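PDB 3DSQ: pyrrolysyl-tRNA synthetase, which probably attaches pyrrolysine to its cognate tRNA in an ATP-dependent reaction, as a homodimeric class II aminoacyl-tRNA synthetase. Local coordinates for residues Q20-L25 with R44-I49; L74-K79 with F255-L260. All blocks are in the same frame, centred on the assembly; numbering follows the deposited sequence.

Interaction 1. Residues Q20-L25 with R44-I49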
ATOM      1  N   GLN B  20     -22.413   2.722 -19.343  1.00 27.17           N
ATOM      2  CA  GLN B  20     -21.568   2.650 -18.157  1.00 27.67           C
ATOM      3  C   GLN B  20     -21.500   1.231 -17.592  1.00 26.39           C
ATOM      4  O   GLN B  20     -20.449   0.783 -17.142  1.00 25.28           O
ATOM      5  CB  GLN B  20     -22.082   3.588 -17.056  1.00 30.25           C
ATOM      6  CG  GLN B  20     -21.207   3.555 -15.807  1.00 37.27           C
ATOM      7  CD  GLN B  20     -21.781   4.344 -14.632  1.00 42.49           C
ATOM      8  OE1 GLN B  20     -22.816   3.981 -14.059  1.00 43.95           O
ATOM      9  NE2 GLN B  20     -21.101   5.425 -14.265  1.00 44.29           N
ATOM     10  N   ARG B  21     -22.637   0.549 -17.589  1.00 24.35           N
ATOM     11  CA  ARG B  21     -22.720  -0.814 -17.088  1.00 27.39           C
ATOM     12  C   ARG B  21     -21.836  -1.744 -17.937  1.00 26.66           C
ATOM     13  O   ARG B  21     -21.048  -2.528 -17.412  1.00 27.76           O
ATOM     14  CB  ARG B  21     -24.187  -1.274 -17.115  1.00 26.08           C
ATOM     15  CG  ARG B  21     -24.433  -2.708 -16.644  1.00 29.53           C
ATOM     16  CD  ARG B  21     -23.767  -2.998 -15.313  1.00 30.14           C
ATOM     17  NE  ARG B  21     -24.190  -4.278 -14.753  1.00 32.80           N
ATOM     18  CZ  ARG B  21     -23.702  -4.806 -13.634  1.00 31.30           C
ATOM     19  NH1 ARG B  21     -22.764  -4.169 -12.946  1.00 33.19           N
ATOM     20  NH2 ARG B  21     -24.165  -5.967 -13.196  1.00 31.38           N
ATOM     21  N   LEU B  22     -21.960  -1.632 -19.251  1.00 26.87           N
ATOM     22  CA  LEU B  22     -21.172  -2.448 -20.158  1.00 27.96           C
ATOM     23  C   LEU B  22     -19.687  -2.163 -19.975  1.00 28.78           C
ATOM     24  O   LEU B  22     -18.849  -3.059 -20.134  1.00 25.09           O
ATOM     25  CB  LEU B  22     -21.596  -2.183 -21.606  1.00 28.09           C
ATOM     26  CG  LEU B  22     -23.044  -2.583 -21.927  1.00 30.63           C
ATOM     27  CD1 LEU B  22     -23.348  -2.260 -23.378  1.00 31.78           C
ATOM     28  CD2 LEU B  22     -23.267  -4.079 -21.656  1.00 33.23           C
ATOM     29  N   LYS B  23     -19.359  -0.919 -19.628  1.00 28.02           N
ATOM     30  CA  LYS B  23     -17.961  -0.555 -19.422  1.00 28.31           C
ATOM     31  C   LYS B  23     -17.423  -1.182 -18.144  1.00 26.72           C
ATOM     32  O   LYS B  23     -16.306  -1.686 -18.125  1.00 28.25           O
ATOM     33  CB  LYS B  23     -17.786   0.967 -19.364  1.00 30.87           C
ATOM     34  CG  LYS B  23     -16.988   1.538 -20.524  1.00 33.31           C
ATOM     35  CD  LYS B  23     -16.376   2.899 -20.182  1.00 35.07           C
ATOM     36  CE  LYS B  23     -15.552   3.437 -21.348  1.00 36.76           C
ATOM     37  NZ  LYS B  23     -14.860   4.721 -21.007  1.00 41.15           N
ATOM     38  N   GLU B  24     -18.217  -1.151 -17.078  1.00 26.69           N
ATOM     39  CA  GLU B  24     -17.806  -1.738 -15.803  1.00 27.25           C
ATOM     40  C   GLU B  24     -17.570  -3.237 -15.967  1.00 27.45           C
ATOM     41  O   GLU B  24     -16.768  -3.837 -15.238  1.00 24.64           O
ATOM     42  CB  GLU B  24     -18.884  -1.585 -14.740  1.00 29.02           C
ATOM     43  CG  GLU B  24     -19.429  -0.192 -14.523  1.00 33.31           C
ATOM     44  CD  GLU B  24     -20.447  -0.181 -13.401  1.00 32.77           C
ATOM     45  OE1 GLU B  24     -21.278  -1.112 -13.342  1.00 32.09           O
ATOM     46  OE2 GLU B  24     -20.418   0.757 -12.584  1.00 38.10           O
ATOM     47  N   LEU B  25     -18.321  -3.836 -16.887  1.00 25.98           N
ATOM     48  CA  LEU B  25     -18.221  -5.261 -17.164  1.00 28.40           C
ATOM     49  C   LEU B  25     -17.172  -5.534 -18.235  1.00 28.55           C
ATOM     50  O   LEU B  25     -17.070  -6.648 -18.748  1.00 29.80           O
ATOM     51  CB  LEU B  25     -19.580  -5.801 -17.618  1.00 26.76           C
ATOM     52  CG  LEU B  25     -20.692  -5.637 -16.587  1.00 26.58           C
ATOM     53  CD1 LEU B  25     -22.038  -6.119 -17.131  1.00 25.80           C
ATOM     54  CD2 LEU B  25     -20.298  -6.407 -15.350  1.00 25.53           C
ATOM     55  N   ARG B  44     -33.266  -5.093 -25.158  1.00 37.08           N
ATOM     56  CA  ARG B  44     -33.201  -6.549 -25.221  1.00 38.24           C
ATOM     57  C   ARG B  44     -31.758  -7.003 -25.423  1.00 36.98           C
ATOM     58  O   ARG B  44     -31.262  -7.881 -24.724  1.00 37.39           O
ATOM     59  CB  ARG B  44     -34.061  -7.065 -26.376  1.00 39.29           C
ATOM     60  CG  ARG B  44     -33.782  -8.509 -26.746  1.00 42.26           C
ATOM     61  CD  ARG B  44     -34.216  -8.775 -28.176  1.00 44.69           C
ATOM     62  NE  ARG B  44     -35.655  -8.950 -28.278  1.00 45.63           N
ATOM     63  CZ  ARG B  44     -36.344  -8.827 -29.406  1.00 48.05           C
ATOM     64  NH1 ARG B  44     -35.720  -8.518 -30.536  1.00 46.40           N
ATOM     65  NH2 ARG B  44     -37.659  -9.025 -29.403  1.00 47.22           N
ATOM     66  N   ALA B  45     -31.085  -6.403 -26.393  1.00 35.21           N
ATOM     67  CA  ALA B  45     -29.705  -6.751 -26.663  1.00 32.87           C
ATOM     68  C   ALA B  45     -28.838  -6.502 -25.440  1.00 33.20           C
ATOM     69  O   ALA B  45     -27.987  -7.322 -25.093  1.00 29.76           O
ATOM     70  CB  ALA B  45     -29.193  -5.946 -27.830  1.00 34.62           C
ATOM     71  N   PHE B  46     -29.060  -5.362 -24.786  1.00 31.92           N
ATOM     72  CA  PHE B  46     -28.288  -4.988 -23.610  1.00 30.92           C
ATOM     73  C   PHE B  46     -28.283  -6.083 -22.564  1.00 31.54           C
ATOM     74  O   PHE B  46     -27.237  -6.445 -22.021  1.00 30.29           O
ATOM     75  CB  PHE B  46     -28.855  -3.718 -22.979  1.00 30.04           C
ATOM     76  CG  PHE B  46     -28.279  -3.418 -21.638  1.00 27.68           C
ATOM     77  CD1 PHE B  46     -26.980  -2.938 -21.524  1.00 23.82           C
ATOM     78  CD2 PHE B  46     -29.018  -3.657 -20.483  1.00 24.39           C
ATOM     79  CE1 PHE B  46     -26.423  -2.699 -20.280  1.00 24.53           C
ATOM     80  CE2 PHE B  46     -28.469  -3.419 -19.230  1.00 26.05           C
ATOM     81  CZ  PHE B  46     -27.165  -2.939 -19.127  1.00 23.14           C
ATOM     82  N   GLN B  47     -29.477  -6.589 -22.286  1.00 32.91           N
ATOM     83  CA  GLN B  47     -29.686  -7.637 -21.308  1.00 34.63           C
ATOM     84  C   GLN B  47     -28.870  -8.882 -21.654  1.00 34.37           C
ATOM     85  O   GLN B  47     -28.249  -9.501 -20.782  1.00 33.56           O
ATOM     86  CB  GLN B  47     -31.177  -7.974 -21.255  1.00 36.91           C
ATOM     87  CG  GLN B  47     -31.657  -8.509 -19.928  1.00 42.24           C
ATOM     88  CD  GLN B  47     -33.166  -8.686 -19.889  1.00 46.95           C
ATOM     89  OE1 GLN B  47     -33.923  -7.760 -20.206  1.00 49.80           O
ATOM     90  NE2 GLN B  47     -33.614  -9.876 -19.491  1.00 47.39           N
ATOM     91  N   GLY B  48     -28.869  -9.238 -22.932  1.00 34.65           N
ATOM     92  CA  GLY B  48     -28.132 -10.411 -23.373  1.00 36.96           C
ATOM     93  C   GLY B  48     -26.630 -10.253 -23.251  1.00 37.04           C
ATOM     94  O   GLY B  48     -25.941 -11.167 -22.793  1.00 36.90           O
ATOM     95  N   ILE B  49     -26.118  -9.096 -23.663  1.00 36.76           N
ATOM     96  CA  ILE B  49     -24.687  -8.834 -23.577  1.00 36.74           C
ATOM     97  C   ILE B  49     -24.257  -8.737 -22.114  1.00 37.46           C
ATOM     98  O   ILE B  49     -23.247  -9.319 -21.716  1.00 36.15           O
ATOM     99  CB  ILE B  49     -24.311  -7.535 -24.322  1.00 36.90           C
ATOM    100  CG1 ILE B  49     -24.567  -7.717 -25.824  1.00 36.21           C
ATOM    101  CG2 ILE B  49     -22.854  -7.169 -24.049  1.00 34.16           C
ATOM    102  CD1 ILE B  49     -24.313  -6.467 -26.642  1.00 36.90           C
TER
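The helix turns that carry Leu22 and Phe46 run nearly parallel, with their axes 15° apart and 11.1 Å from each other at closest approach. The side chains span this gap, and the contact between the segments is wholly apolar. Phe46 reaches across, and its ring turns CE1 and CZ to helix 16-24, where it meets two successive residues. Arg21 comes to the ring edge: its CG lies 3.7 Å from Phe46 CZ, close to the ring plane, and its CB is also in that plane. Leu22 approaches the ring obliquely, with Leu22 CD2 3.7 Å from Phe46 CE1. The same Leu22 CD2 methyl also meets Ile49, one helical turn beyond Phe46, at 3.9 Å from Ile49 CG2.

Arg21 uses only its aliphatic part on the ring. Its chain bends at chi2 (50°), which leads the guanidinium away from Phe46. The two planes are 48° apart, so the groups do not stack. Leu25 CD2 sits over one face of the guanidinium. At its edge, Arg21 NH1 makes a weak salt bridge of 3.4 Å to Glu24 OE1. The stronger hold comes from Glu50, through a salt bridge to Arg21 NE, and Asn286 accepts a hydrogen bond from NH1. With Phe46 replaced by an alanine, Leu22 would probably lose its apolar neighbour and the Arg21 methylenes the ring edge they rest on.

The contact joins the short helix 16-24 to the early part of the long helix 39-68. Further along that helix, Leu53 touches Leu22 and Leu25, and Met54 touches Arg21. Helix 29-32 adds Leu32 against Leu22 and Gln31 against Ile49, and Trp14 also touches Leu22.

Interaction 2. Residues L74-K79 with F255-L260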
ATOM      1  N   LEU B  74      -1.863  -6.663  -6.846  1.00 26.62           N
ATOM      2  CA  LEU B  74      -0.945  -7.249  -5.878  1.00 27.35           C
ATOM      3  C   LEU B  74       0.025  -8.234  -6.518  1.00 30.51           C
ATOM      4  O   LEU B  74       1.180  -8.330  -6.110  1.00 31.51           O
ATOM      5  CB  LEU B  74      -1.724  -7.935  -4.750  1.00 27.52           C
ATOM      6  CG  LEU B  74      -2.505  -6.977  -3.835  1.00 31.17           C
ATOM      7  CD1 LEU B  74      -3.256  -7.773  -2.776  1.00 28.27           C
ATOM      8  CD2 LEU B  74      -1.544  -5.981  -3.182  1.00 28.25           C
ATOM      9  N   GLU B  75      -0.448  -8.966  -7.520  1.00 32.89           N
ATOM     10  CA  GLU B  75       0.389  -9.937  -8.213  1.00 34.83           C
ATOM     11  C   GLU B  75       1.444  -9.166  -8.994  1.00 35.00           C
ATOM     12  O   GLU B  75       2.617  -9.548  -9.039  1.00 33.87           O
ATOM     13  CB  GLU B  75      -0.470 -10.772  -9.164  1.00 36.34           C
ATOM     14  CG  GLU B  75       0.279 -11.867  -9.905  1.00 40.44           C
ATOM     15  CD  GLU B  75      -0.587 -12.532 -10.966  1.00 42.91           C
ATOM     16  OE1 GLU B  75      -1.011 -11.830 -11.910  1.00 43.78           O
ATOM     17  OE2 GLU B  75      -0.848 -13.752 -10.850  1.00 45.08           O
ATOM     18  N   LEU B  76       1.012  -8.064  -9.598  1.00 35.03           N
ATOM     19  CA  LEU B  76       1.896  -7.208 -10.376  1.00 34.14           C
ATOM     20  C   LEU B  76       2.940  -6.605  -9.437  1.00 35.17           C
ATOM     21  O   LEU B  76       4.133  -6.573  -9.756  1.00 34.15           O
ATOM     22  CB  LEU B  76       1.085  -6.085 -11.027  1.00 34.40           C
ATOM     23  CG  LEU B  76       1.543  -5.423 -12.330  1.00 34.75           C
ATOM     24  CD1 LEU B  76       1.263  -3.936 -12.246  1.00 33.23           C
ATOM     25  CD2 LEU B  76       3.004  -5.675 -12.594  1.00 35.94           C
ATOM     26  N   GLU B  77       2.482  -6.130  -8.279  1.00 34.15           N
ATOM     27  CA  GLU B  77       3.371  -5.519  -7.298  1.00 35.27           C
ATOM     28  C   GLU B  77       4.506  -6.438  -6.852  1.00 35.96           C
ATOM     29  O   GLU B  77       5.664  -6.018  -6.780  1.00 32.80           O
ATOM     30  CB  GLU B  77       2.576  -5.050  -6.074  1.00 34.92           C
ATOM     31  CG  GLU B  77       1.943  -3.683  -6.246  1.00 36.54           C
ATOM     32  CD  GLU B  77       1.303  -3.166  -4.968  1.00 40.06           C
ATOM     33  OE1 GLU B  77       1.768  -3.551  -3.872  1.00 39.51           O
ATOM     34  OE2 GLU B  77       0.348  -2.362  -5.057  1.00 42.34           O
ATOM     35  N   GLU B  78       4.183  -7.689  -6.544  1.00 36.39           N
ATOM     36  CA  GLU B  78       5.222  -8.611  -6.117  1.00 38.88           C
ATOM     37  C   GLU B  78       6.145  -8.926  -7.293  1.00 37.43           C
ATOM     38  O   GLU B  78       7.361  -9.031  -7.129  1.00 37.08           O
ATOM     39  CB  GLU B  78       4.614  -9.906  -5.575  1.00 42.56           C
ATOM     40  CG  GLU B  78       5.657 -10.810  -4.915  1.00 47.93           C
ATOM     41  CD  GLU B  78       5.134 -12.195  -4.606  1.00 52.02           C
ATOM     42  OE1 GLU B  78       4.228 -12.322  -3.757  1.00 54.79           O
ATOM     43  OE2 GLU B  78       5.629 -13.165  -5.219  1.00 55.47           O
ATOM     44  N   LYS B  79       5.548  -9.072  -8.470  1.00 37.54           N
ATOM     45  CA  LYS B  79       6.262  -9.375  -9.710  1.00 39.02           C
ATOM     46  C   LYS B  79       7.316  -8.324 -10.047  1.00 37.49           C
ATOM     47  O   LYS B  79       8.451  -8.651 -10.390  1.00 35.30           O
ATOM     48  CB  LYS B  79       5.259  -9.473 -10.865  1.00 44.08           C
ATOM     49  CG  LYS B  79       5.867  -9.680 -12.258  1.00 48.93           C
ATOM     50  CD  LYS B  79       6.464 -11.075 -12.446  1.00 50.62           C
ATOM     51  CE  LYS B  79       7.077 -11.217 -13.838  1.00 51.92           C
ATOM     52  NZ  LYS B  79       7.681 -12.560 -14.085  1.00 55.12           N
ATOM     53  N   PHE B 255       5.980   4.651 -12.957  1.00 29.59           N
ATOM     54  CA  PHE B 255       4.849   3.992 -13.607  1.00 29.24           C
ATOM     55  C   PHE B 255       3.564   4.042 -12.773  1.00 28.89           C
ATOM     56  O   PHE B 255       3.599   4.029 -11.544  1.00 27.87           O
ATOM     57  CB  PHE B 255       5.135   2.499 -13.855  1.00 31.18           C
ATOM     58  CG  PHE B 255       6.378   2.212 -14.659  1.00 33.85           C
ATOM     59  CD1 PHE B 255       7.643   2.517 -14.161  1.00 34.55           C
ATOM     60  CD2 PHE B 255       6.285   1.551 -15.885  1.00 36.79           C
ATOM     61  CE1 PHE B 255       8.798   2.157 -14.866  1.00 36.02           C
ATOM     62  CE2 PHE B 255       7.436   1.188 -16.598  1.00 37.52           C
ATOM     63  CZ  PHE B 255       8.693   1.493 -16.081  1.00 36.32           C
ATOM     64  N   GLY B 256       2.429   4.084 -13.463  1.00 27.71           N
ATOM     65  CA  GLY B 256       1.140   4.025 -12.796  1.00 27.10           C
ATOM     66  C   GLY B 256       0.743   2.567 -12.993  1.00 25.54           C
ATOM     67  O   GLY B 256       0.502   2.164 -14.115  1.00 25.05           O
ATOM     68  N   LEU B 257       0.696   1.770 -11.928  1.00 25.58           N
ATOM     69  CA  LEU B 257       0.379   0.349 -12.079  1.00 27.24           C
ATOM     70  C   LEU B 257      -1.040   0.015 -12.535  1.00 27.14           C
ATOM     71  O   LEU B 257      -1.226  -0.915 -13.331  1.00 25.45           O
ATOM     72  CB  LEU B 257       0.706  -0.416 -10.785  1.00 24.28           C
ATOM     73  CG  LEU B 257       2.170  -0.333 -10.339  1.00 27.21           C
ATOM     74  CD1 LEU B 257       2.423  -1.353  -9.247  1.00 25.70           C
ATOM     75  CD2 LEU B 257       3.108  -0.585 -11.527  1.00 26.40           C
ATOM     76  N   GLU B 258      -2.039   0.745 -12.037  1.00 24.63           N
ATOM     77  CA  GLU B 258      -3.409   0.474 -12.460  1.00 25.61           C
ATOM     78  C   GLU B 258      -3.508   0.766 -13.948  1.00 27.70           C
ATOM     79  O   GLU B 258      -4.148   0.025 -14.699  1.00 27.04           O
ATOM     80  CB  GLU B 258      -4.437   1.338 -11.702  1.00 24.87           C
ATOM     81  CG  GLU B 258      -4.583   1.040 -10.204  1.00 21.93           C
ATOM     82  CD  GLU B 258      -3.511   1.711  -9.367  1.00 19.54           C
ATOM     83  OE1 GLU B 258      -2.715   2.480  -9.943  1.00 18.63           O
ATOM     84  OE2 GLU B 258      -3.465   1.479  -8.138  1.00 22.71           O
ATOM     85  N   ARG B 259      -2.863   1.842 -14.380  1.00 29.18           N
ATOM     86  CA  ARG B 259      -2.894   2.200 -15.787  1.00 31.51           C
ATOM     87  C   ARG B 259      -2.162   1.140 -16.617  1.00 31.05           C
ATOM     88  O   ARG B 259      -2.589   0.801 -17.716  1.00 28.86           O
ATOM     89  CB  ARG B 259      -2.267   3.577 -16.002  1.00 33.66           C
ATOM     90  CG  ARG B 259      -2.286   4.011 -17.447  1.00 39.61           C
ATOM     91  CD  ARG B 259      -1.850   5.454 -17.626  1.00 45.64           C
ATOM     92  NE  ARG B 259      -1.803   5.803 -19.045  1.00 50.96           N
ATOM     93  CZ  ARG B 259      -1.561   7.022 -19.516  1.00 53.03           C
ATOM     94  NH1 ARG B 259      -1.341   8.029 -18.679  1.00 53.24           N
ATOM     95  NH2 ARG B 259      -1.541   7.234 -20.828  1.00 53.50           N
ATOM     96  N   LEU B 260      -1.056   0.628 -16.090  1.00 31.42           N
ATOM     97  CA  LEU B 260      -0.308  -0.413 -16.783  1.00 31.29           C
ATOM     98  C   LEU B 260      -1.227  -1.611 -16.946  1.00 30.94           C
ATOM     99  O   LEU B 260      -1.369  -2.150 -18.041  1.00 31.87           O
ATOM    100  CB  LEU B 260       0.922  -0.851 -15.977  1.00 32.84           C
ATOM    101  CG  LEU B 260       2.284  -0.164 -16.129  1.00 36.77           C
ATOM    102  CD1 LEU B 260       3.340  -1.079 -15.509  1.00 36.47           C
ATOM    103  CD2 LEU B 260       2.631   0.069 -17.595  1.00 36.27           C
TER
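Leu76 and Leu257 point their side chains at each other and meet at an oblique angle. Leu76 does this with a single methyl. Leu76 CD1 lies 3.9 Å from Leu257 CB and just as far from Leu257 CD2, so it rests alongside the branch of the other leucine. With CG beside the backbone N (chi1 -59°), Leu257 brings its two methyls against two residues of helix 72-85. Its second methyl, Leu257 CD1, comes 3.8 Å from Glu77 CG.

Glu77 crosses Leu257 at about a right angle and offers only its aliphatic part. The rest of its chain is extended. Glu77 OE2 stays 6.2 Å from Glu258 OE2, and that oxygen of Glu258 is hydrogen-bonded to Thr173. Leu73 and Leu80 also touch Leu257, which is therefore set against one side of helix 72-85.

Gly256 takes the N-cap position where strand 250-256 passes into helix 257-265. This strand-to-helix junction, with its Gly-Leu-Glu-Arg sequence, is consistent with motif 3 of class II aminoacyl-tRNA synthetases. Helix 72-85 and the strand after it are probably motif 1, which lies at the dimer interface in this class. Glu78 fits that role, since it packs on Glu78 of the second subunit. The contact thus appears to join motif 1 to motif 3.

Overall arrangement
Interaction 1 comes first along the chain and closes before interaction 2 opens. Their centres are 28 Å apart, and their nearest atoms stay about 13 Å from each other. They share no helix or strand, but helix 39-68 of interaction 1 is followed directly by helix 72-85 of interaction 2. The centre of interaction 1 lies about 26 Å from the centre of the chain, in an N-terminal helical region. The centre of interaction 2 lies about 8 Å from that point, where a helix packs beside the main mixed sheet of the class II core. One therefore joins peripheral helices, while the other belongs to the core that probably carries catalysis.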